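Local atomic coordinates of Ras-interacting protein 1 (PDB entry 5KHO), a protein that regulates GTPase signalling, cell architecture and adhesion in the vascular endothelium, as required for blood vessels to form. Residues F73-L79 and A120-R126. Residues are numbered along the deposited sequence; the frame is centred on the assembly and turned at random.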
loop_
_atom_site.group_PDB
_atom_site.type_symbol
_atom_site.label_atom_id
_atom_site.label_comp_id
_atom_site.label_asym_id
_atom_site.label_seq_id
_atom_site.Cartn_x
_atom_site.Cartn_y
_atom_site.Cartn_z
ATOM N N PHE B 73 -12.842 19.410 2.131
ATOM C CA PHE B 73 -12.142 18.381 2.913
ATOM C C PHE B 73 -11.803 17.111 2.127
ATOM O O PHE B 73 -12.474 16.768 1.145
ATOM C CB PHE B 73 -12.925 18.037 4.178
ATOM C CG PHE B 73 -12.877 19.106 5.225
ATOM C CD1 PHE B 73 -11.825 19.157 6.140
ATOM C CD2 PHE B 73 -13.881 20.072 5.302
ATOM C CE1 PHE B 73 -11.777 20.150 7.108
ATOM C CE2 PHE B 73 -13.838 21.064 6.272
ATOM C CZ PHE B 73 -12.785 21.106 7.172
ATOM N N ALA B 74 -10.768 16.417 2.602
ATOM C CA ALA B 74 -10.154 15.291 1.902
ATOM C C ALA B 74 -9.956 14.075 2.802
ATOM O O ALA B 74 -9.558 14.198 3.962
ATOM C CB ALA B 74 -8.818 15.723 1.317
ATOM N N LEU B 75 -10.233 12.898 2.259
ATOM C CA LEU B 75 -9.884 11.666 2.948
ATOM C C LEU B 75 -8.512 11.189 2.478
ATOM O O LEU B 75 -8.278 11.006 1.279
ATOM C CB LEU B 75 -10.966 10.589 2.773
ATOM C CG LEU B 75 -10.908 9.325 3.645
ATOM C CD1 LEU B 75 -10.752 9.627 5.133
ATOM C CD2 LEU B 75 -12.152 8.491 3.400
ATOM N N CYS B 76 -7.618 10.988 3.441
ATOM C CA CYS B 76 -6.217 10.760 3.150
ATOM C C CYS B 76 -5.700 9.423 3.658
ATOM O O CYS B 76 -5.934 9.062 4.811
ATOM C CB CYS B 76 -5.373 11.900 3.713
ATOM S SG CYS B 76 -5.882 13.519 3.096
ATOM N N ASP B 77 -5.005 8.705 2.770
ATOM C CA ASP B 77 -4.249 7.509 3.110
ATOM C C ASP B 77 -2.863 7.974 3.537
ATOM O O ASP B 77 -2.010 8.275 2.698
ATOM C CB ASP B 77 -4.192 6.558 1.903
ATOM C CG ASP B 77 -3.757 5.123 2.271
ATOM O OD1 ASP B 77 -3.329 4.833 3.420
ATOM O OD2 ASP B 77 -3.843 4.265 1.374
ATOM N N ALA B 78 -2.656 8.062 4.845
ATOM C CA ALA B 78 -1.400 8.575 5.418
ATOM C C ALA B 78 -0.429 7.469 5.832
ATOM O O ALA B 78 -0.850 6.341 6.130
ATOM C CB ALA B 78 -1.695 9.484 6.599
ATOM N N LEU B 79 0.863 7.804 5.846
ATOM C CA LEU B 79 1.946 6.866 6.175
ATOM C C LEU B 79 3.091 7.557 6.920
ATOM O O LEU B 79 3.322 8.759 6.753
ATOM C CB LEU B 79 2.531 6.250 4.898
ATOM C CG LEU B 79 1.695 5.629 3.787
ATOM C CD1 LEU B 79 2.523 5.648 2.523
ATOM C CD2 LEU B 79 1.282 4.210 4.131
ATOM N N ALA B 120 3.730 2.808 9.907
ATOM C CA ALA B 120 2.335 2.833 10.323
ATOM C C ALA B 120 1.477 3.478 9.228
ATOM O O ALA B 120 1.995 4.189 8.360
ATOM C CB ALA B 120 2.194 3.575 11.643
ATOM N N ARG B 121 0.169 3.216 9.272
ATOM C CA ARG B 121 -0.760 3.701 8.269
ATOM C C ARG B 121 -2.144 3.927 8.873
ATOM O O ARG B 121 -2.711 3.020 9.496
ATOM C CB ARG B 121 -0.829 2.702 7.133
ATOM C CG ARG B 121 -1.787 3.051 6.025
ATOM C CD ARG B 121 -2.146 1.807 5.249
ATOM N NE ARG B 121 -2.854 2.122 4.015
ATOM C CZ ARG B 121 -3.544 1.236 3.299
ATOM N NH1 ARG B 121 -3.629 -0.034 3.695
ATOM N NH2 ARG B 121 -4.156 1.618 2.185
ATOM N N ARG B 122 -2.670 5.139 8.681
ATOM C CA ARG B 122 -3.996 5.516 9.156
ATOM C C ARG B 122 -4.710 6.412 8.145
ATOM O O ARG B 122 -4.054 7.075 7.338
ATOM C CB ARG B 122 -3.911 6.204 10.527
ATOM C CG ARG B 122 -3.368 7.627 10.515
ATOM C CD ARG B 122 -3.044 8.115 11.911
ATOM N NE ARG B 122 -2.730 9.544 11.914
ATOM C CZ ARG B 122 -2.442 10.263 12.999
ATOM N NH1 ARG B 122 -2.190 11.557 12.876
ATOM N NH2 ARG B 122 -2.401 9.707 14.207
ATOM N N PHE B 123 -6.045 6.417 8.192
ATOM C CA PHE B 123 -6.845 7.365 7.432
ATOM C C PHE B 123 -6.934 8.688 8.183
ATOM O O PHE B 123 -7.174 8.701 9.384
ATOM C CB PHE B 123 -8.252 6.830 7.170
ATOM C CG PHE B 123 -8.357 5.946 5.963
ATOM C CD1 PHE B 123 -8.042 6.427 4.694
ATOM C CD2 PHE B 123 -8.803 4.629 6.090
ATOM C CE1 PHE B 123 -8.147 5.600 3.582
ATOM C CE2 PHE B 123 -8.915 3.801 4.983
ATOM C CZ PHE B 123 -8.586 4.286 3.727
ATOM N N GLU B 124 -6.735 9.793 7.466
ATOM C CA GLU B 124 -6.819 11.138 8.044
ATOM C C GLU B 124 -7.898 11.995 7.368
ATOM O O GLU B 124 -8.150 11.860 6.160
ATOM C CB GLU B 124 -5.454 11.836 8.003
ATOM C CG GLU B 124 -4.440 11.297 9.017
ATOM C CD GLU B 124 -3.070 11.986 8.974
ATOM O OE1 GLU B 124 -2.702 12.601 7.945
ATOM O OE2 GLU B 124 -2.337 11.898 9.984
ATOM N N LEU B 125 -8.554 12.845 8.161
ATOM C CA LEU B 125 -9.455 13.850 7.615
ATOM C C LEU B 125 -8.743 15.188 7.625
ATOM O O LEU B 125 -8.352 15.679 8.688
ATOM C CB LEU B 125 -10.732 13.954 8.435
ATOM C CG LEU B 125 -12.080 14.206 7.747
ATOM C CD1 LEU B 125 -12.893 15.154 8.616
ATOM C CD2 LEU B 125 -11.995 14.720 6.316
ATOM N N ARG B 126 -8.558 15.765 6.442
ATOM C CA ARG B 126 -7.828 17.026 6.306
ATOM C C ARG B 126 -8.519 18.026 5.387
ATOM O O ARG B 126 -9.302 17.638 4.507
ATOM C CB ARG B 126 -6.409 16.768 5.797
ATOM C CG ARG B 126 -5.444 16.229 6.840
ATOM C CD ARG B 126 -4.074 16.077 6.217
ATOM N NE ARG B 126 -3.162 15.314 7.060
ATOM C CZ ARG B 126 -2.383 15.839 7.998
ATOM N NH1 ARG B 126 -2.400 17.147 8.246
ATOM N NH2 ARG B 126 -1.586 15.044 8.699
#
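The carboxylate oxygen OD2 of Asp77 takes a nearly straight bond from NH2 of Arg121, 2.8 Å long, and is also hydrogen-bonded to a bound glycerol, probably from the crystallisation liquor. Its twin OD1 receives NE of Arg121 at 2.8 Å through the syn lone pair, so the guanidinium grips the acid side-on, one nitrogen to each oxygen, with the two planes only 29° apart. With CG anti to the backbone N in both residues (chi1 -164° and 178°), the acid and the extended arginine reach each other from neighbouring strands. NH2 of Arg121 also binds Val109 O, tying the bridge to helix 106-112, and Trp113 of the second subunit packs on both partners. CD2 of Leu79 lies alongside the arginine stem, 3.8 Å from CG of Arg121. On the same face, CG of Leu75 meets CD1 of Phe123 at 4.2 Å; helix 43-54 touches Leu75 and helix 106-112 touches both, at the apolar part of this face.

The other face carries Ala74, Cys76 and Ala78 beside Arg126, Glu124 and Arg122, which form a salt-bridge network within strand 120-127. CB of Ala78 packs 3.5 Å from OE1 of Glu124, whose two oxygens are shared out: Arg126 grips OE1 from above the carboxylate plane, and Arg122 takes OE2 on its anti side. Backbone bonds join the strands, among them Ala74 N to Arg126 O (2.7 Å) and Glu124 N to Cys76 O (2.9 Å). This antiparallel pairing joins strand 73-80 to the central strand 120-127 of a 2-1-5-3-4 mixed sheet, the ubiquitin-like fold of Ras-associating domains.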